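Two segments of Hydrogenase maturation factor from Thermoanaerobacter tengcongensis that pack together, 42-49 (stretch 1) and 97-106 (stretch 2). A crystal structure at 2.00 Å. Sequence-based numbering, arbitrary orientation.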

ATOM      1  N   VAL A  42     -33.487  -5.008 -11.635  1.00 26.44           N
ATOM      2  CA  VAL A  42     -32.110  -4.615 -11.340  1.00 24.83           C
ATOM      3  C   VAL A  42     -31.208  -5.824 -11.587  1.00 25.72           C
ATOM      4  O   VAL A  42     -31.604  -6.970 -11.337  1.00 25.45           O
ATOM      5  N   TYR A  43     -30.002  -5.567 -12.093  1.00 25.51           N
ATOM      6  CA  TYR A  43     -29.013  -6.613 -12.283  1.00 25.73           C
ATOM      7  C   TYR A  43     -27.609  -6.029 -12.382  1.00 25.54           C
ATOM      8  O   TYR A  43     -27.434  -4.861 -12.738  1.00 24.96           O
ATOM      9  N   ASN A  44     -26.626  -6.858 -12.056  1.00 25.17           N
ATOM     10  CA  ASN A  44     -25.229  -6.538 -12.275  1.00 25.54           C
ATOM     11  C   ASN A  44     -24.892  -6.742 -13.732  1.00 26.40           C
ATOM     12  O   ASN A  44     -25.226  -7.778 -14.309  1.00 27.11           O
ATOM     13  N   ASN A  45     -24.249  -5.762 -14.352  1.00 26.85           N
ATOM     14  CA  ASN A  45     -23.776  -5.978 -15.719  1.00 28.09           C
ATOM     15  C   ASN A  45     -22.266  -5.800 -15.738  1.00 28.25           C
ATOM     16  O   ASN A  45     -21.670  -5.655 -14.684  1.00 26.42           O
ATOM     17  N   SER A  46     -21.635  -5.840 -16.906  1.00 29.21           N
ATOM     18  CA  SER A  46     -20.190  -5.821 -16.903  1.00 30.03           C
ATOM     19  C   SER A  46     -19.602  -4.426 -16.629  1.00 30.03           C
ATOM     20  O   SER A  46     -18.405  -4.299 -16.459  1.00 30.44           O
ATOM     21  N   SER A  47     -20.444  -3.401 -16.544  1.00 29.87           N
ATOM     22  CA  SER A  47     -19.946  -2.049 -16.342  1.00 31.53           C
ATOM     23  C   SER A  47     -20.372  -1.452 -15.004  1.00 30.01           C
ATOM     24  O   SER A  47     -19.943  -0.348 -14.637  1.00 30.98           O
ATOM     25  N   GLY A  48     -21.182  -2.204 -14.264  1.00 28.19           N
ATOM     26  CA  GLY A  48     -21.629  -1.795 -12.956  1.00 27.17           C
ATOM     27  C   GLY A  48     -22.998  -2.324 -12.572  1.00 26.36           C
ATOM     28  O   GLY A  48     -23.231  -3.543 -12.520  1.00 26.27           O
ATOM     29  N   LEU A  49     -23.903  -1.394 -12.295  1.00 25.70           N
ATOM     30  CA  LEU A  49     -25.246  -1.740 -11.879  1.00 25.63           C
ATOM     31  C   LEU A  49     -26.234  -1.123 -12.853  1.00 25.93           C
ATOM     32  O   LEU A  49     -26.094   0.042 -13.233  1.00 26.26           O
ATOM     33  N   GLY A  97     -30.969 -11.991 -13.520  1.00 30.55           N
ATOM     34  CA  GLY A  97     -29.641 -12.540 -13.814  1.00 30.54           C
ATOM     35  C   GLY A  97     -28.679 -11.487 -14.340  1.00 29.92           C
ATOM     36  O   GLY A  97     -29.097 -10.537 -14.994  1.00 28.26           O
ATOM     37  N   SER A  98     -27.389 -11.653 -14.032  1.00 29.67           N
ATOM     38  CA  SER A  98     -26.360 -10.719 -14.485  1.00 30.14           C
ATOM     39  C   SER A  98     -26.128 -10.811 -16.001  1.00 32.60           C
ATOM     40  O   SER A  98     -26.330 -11.861 -16.596  1.00 33.31           O
ATOM     41  N   LYS A  99     -25.690  -9.711 -16.614  1.00 33.65           N
ATOM     42  CA  LYS A  99     -25.433  -9.702 -18.061  1.00 37.23           C
ATOM     43  C   LYS A  99     -24.001  -9.252 -18.369  1.00 37.88           C
ATOM     44  O   LYS A  99     -23.516  -8.271 -17.805  1.00 36.13           O
ATOM     45  N   GLU A 100     -23.337  -9.992 -19.254  1.00 40.81           N
ATOM     46  CA  GLU A 100     -22.003  -9.646 -19.742  1.00 43.33           C
ATOM     47  C   GLU A 100     -22.146  -8.944 -21.099  1.00 45.32           C
ATOM     48  O   GLU A 100     -22.498  -9.580 -22.089  1.00 48.07           O
ATOM     49  N   ASP A 101     -21.925  -7.643 -21.125  1.00 45.26           N
ATOM     50  CA  ASP A 101     -22.123  -6.775 -22.276  1.00 48.23           C
ATOM     51  C   ASP A 101     -20.804  -6.117 -22.671  1.00 49.00           C
ATOM     52  O   ASP A 101     -20.788  -5.077 -23.248  1.00 50.29           O
ATOM     53  N   GLY A 102     -19.700  -6.732 -22.325  1.00 48.77           N
ATOM     54  CA  GLY A 102     -18.400  -6.196 -22.658  1.00 49.77           C
ATOM     55  C   GLY A 102     -17.818  -4.942 -22.012  1.00 48.27           C
ATOM     56  O   GLY A 102     -16.819  -4.463 -22.469  1.00 50.42           O
ATOM     57  N   GLY A 103     -18.364  -4.404 -20.952  1.00 43.83           N
ATOM     58  CA  GLY A 103     -17.666  -3.288 -20.347  1.00 41.61           C
ATOM     59  C   GLY A 103     -16.616  -3.708 -19.321  1.00 39.04           C
ATOM     60  O   GLY A 103     -16.042  -4.754 -19.414  1.00 39.39           O
ATOM     61  N   PHE A 104     -16.386  -2.867 -18.343  1.00 36.16           N
ATOM     62  CA  PHE A 104     -15.525  -3.205 -17.233  1.00 33.71           C
ATOM     63  C   PHE A 104     -16.007  -2.508 -16.001  1.00 31.39           C
ATOM     64  O   PHE A 104     -16.665  -1.518 -16.073  1.00 31.44           O
ATOM     65  N   VAL A 105     -15.684  -3.071 -14.853  1.00 29.98           N
ATOM     66  CA  VAL A 105     -16.163  -2.538 -13.594  1.00 28.67           C
ATOM     67  C   VAL A 105     -15.090  -2.704 -12.516  1.00 27.22           C
ATOM     68  O   VAL A 105     -14.396  -3.724 -12.473  1.00 26.37           O
ATOM     69  N   PRO A 106     -14.933  -1.690 -11.651  1.00 26.79           N
ATOM     70  CA  PRO A 106     -14.039  -1.858 -10.507  1.00 25.77           C
ATOM     71  C   PRO A 106     -14.475  -3.037  -9.605  1.00 25.21           C
ATOM     72  O   PRO A 106     -15.644  -3.447  -9.643  1.00 23.69           O
TER

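Packing of stretch 1 (42-49) against stretch 2 (97-106), which together bury 555 Å². Ser 46 lies at the center of the polar contacts: its CB points toward stretch 2, and the p rotamer (chi1 50°) sets OG within the turn of 101-103, where it accepts hydrogen bonds from Asp 101 N (3.0 Å) and Gly 103 N (2.9 Å). Glu 100 starts away from stretch 1, but its t, p side chain curls back, so that OE2 accepts a hydrogen bond from Gly 102 N (2.7 Å) and lies 3.4 Å from Ser 46 OG. Tyr 43, also p and pointing toward stretch 2, brings its CB to 3.4 Å from Gly 97 O. Over one face of its ring runs Lys 99, whose m, t, t, p chain bends at its last torsion and holds NZ 4.1 Å from the ring centroid, a cation-pi contact; CD touches Tyr 43 CZ at 3.7 Å. The backbone of Lys 99 is also tied to stretch 1, its N donating a hydrogen bond to Asn 44 O (3.0 Å). A water bridges Asn 44 N (3.0 Å) and Ser 98 OG (2.9 Å). Asn 45, p, turns inward on its own stretch: OD1 accepts from Ser 47 N (3.0 Å). Val 105, p, points toward stretch 1, its CG2 3.8 Å from Gly 48 CA.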

ATOM      1  CB  VAL A  42     -31.939  -4.053  -9.900  1.00 24.91           C
ATOM      2  CG1 VAL A  42     -32.305  -5.092  -8.826  1.00 23.63           C
ATOM      3  CG2 VAL A  42     -30.494  -3.519  -9.657  1.00 23.58           C
ATOM      4  CB  TYR A  43     -29.327  -7.488 -13.517  1.00 26.61           C
ATOM      5  CG  TYR A  43     -29.381  -6.768 -14.860  1.00 28.37           C
ATOM      6  CD1 TYR A  43     -30.595  -6.327 -15.387  1.00 29.86           C
ATOM      7  CD2 TYR A  43     -28.225  -6.563 -15.613  1.00 29.43           C
ATOM      8  CE1 TYR A  43     -30.654  -5.685 -16.639  1.00 31.86           C
ATOM      9  CE2 TYR A  43     -28.266  -5.905 -16.857  1.00 31.31           C
ATOM     10  CZ  TYR A  43     -29.490  -5.477 -17.356  1.00 30.80           C
ATOM     11  OH  TYR A  43     -29.541  -4.842 -18.560  1.00 33.19           O
ATOM     12  CB  ASN A  44     -24.339  -7.455 -11.431  1.00 24.96           C
ATOM     13  CG  ASN A  44     -24.209  -6.985  -9.998  1.00 25.49           C
ATOM     14  OD1 ASN A  44     -23.478  -7.580  -9.211  1.00 25.87           O
ATOM     15  ND2 ASN A  44     -24.926  -5.905  -9.651  1.00 24.09           N
ATOM     16  CB  ASN A  45     -24.536  -5.126 -16.752  1.00 29.68           C
ATOM     17  CG  ASN A  45     -24.268  -3.638 -16.621  1.00 30.36           C
ATOM     18  OD1 ASN A  45     -23.393  -3.204 -15.868  1.00 29.40           O
ATOM     19  ND2 ASN A  45     -25.013  -2.846 -17.383  1.00 31.08           N
ATOM     20  CB  SER A  46     -19.594  -6.500 -18.148  1.00 31.46           C
ATOM     21  OG  SER A  46     -20.170  -6.007 -19.347  1.00 31.90           O
ATOM     22  CB  SER A  47     -20.283  -1.141 -17.548  1.00 33.03           C
ATOM     23  OG  SER A  47     -21.651  -0.799 -17.523  1.00 38.17           O
ATOM     24  CB  LEU A  49     -25.500  -1.276 -10.438  1.00 25.56           C
ATOM     25  CG  LEU A  49     -26.858  -1.687  -9.854  1.00 27.08           C
ATOM     26  CD1 LEU A  49     -26.850  -3.142  -9.398  1.00 26.40           C
ATOM     27  CD2 LEU A  49     -27.234  -0.760  -8.728  1.00 29.59           C
ATOM     28  CB  SER A  98     -25.051 -10.983 -13.750  1.00 29.32           C
ATOM     29  OG  SER A  98     -25.201 -10.694 -12.373  1.00 26.60           O
ATOM     30  CB  LYS A  99     -26.446  -8.807 -18.792  1.00 37.55           C
ATOM     31  CG  LYS A  99     -27.911  -9.182 -18.547  1.00 40.19           C
ATOM     32  CD  LYS A  99     -28.861  -8.405 -19.478  1.00 44.86           C
ATOM     33  CE  LYS A  99     -30.236  -9.069 -19.591  1.00 46.82           C
ATOM     34  NZ  LYS A  99     -30.890  -9.328 -18.272  1.00 47.96           N
ATOM     35  CB  GLU A 100     -21.125 -10.911 -19.844  1.00 44.60           C
ATOM     36  CG  GLU A 100     -19.843 -10.769 -20.683  1.00 48.09           C
ATOM     37  CD  GLU A 100     -18.867  -9.759 -20.101  1.00 47.13           C
ATOM     38  OE1 GLU A 100     -18.297 -10.029 -19.024  1.00 47.06           O
ATOM     39  OE2 GLU A 100     -18.674  -8.701 -20.729  1.00 47.97           O
ATOM     40  CB  ASP A 101     -23.127  -5.693 -21.891  1.00 47.14           C
ATOM     41  CG  ASP A 101     -23.706  -4.926 -23.079  1.00 51.16           C
ATOM     42  OD1 ASP A 101     -23.643  -5.389 -24.204  1.00 53.34           O
ATOM     43  OD2 ASP A 101     -24.259  -3.847 -22.859  1.00 52.93           O
ATOM     44  CB  PHE A 104     -14.071  -2.829 -17.509  1.00 33.43           C
ATOM     45  CG  PHE A 104     -13.827  -1.373 -17.507  1.00 34.26           C
ATOM     46  CD1 PHE A 104     -14.240  -0.603 -18.544  1.00 36.06           C
ATOM     47  CD2 PHE A 104     -13.250  -0.767 -16.445  1.00 35.06           C
ATOM     48  CE1 PHE A 104     -14.050   0.719 -18.537  1.00 38.93           C
ATOM     49  CE2 PHE A 104     -13.058   0.552 -16.439  1.00 36.45           C
ATOM     50  CZ  PHE A 104     -13.460   1.304 -17.484  1.00 36.82           C
ATOM     51  CB  VAL A 105     -17.510  -3.215 -13.164  1.00 28.87           C
ATOM     52  CG1 VAL A 105     -17.338  -4.718 -12.994  1.00 28.40           C
ATOM     53  CG2 VAL A 105     -18.070  -2.581 -11.869  1.00 28.74           C
ATOM     54  CB  PRO A 106     -14.196  -0.541  -9.756  1.00 26.42           C
ATOM     55  CG  PRO A 106     -14.512   0.459 -10.845  1.00 27.33           C
ATOM     56  CD  PRO A 106     -15.398  -0.292 -11.802  1.00 27.46           C
TER
HETATM   57  O   HOH W   1     -27.709  -9.613 -11.450  1.00 19.57           O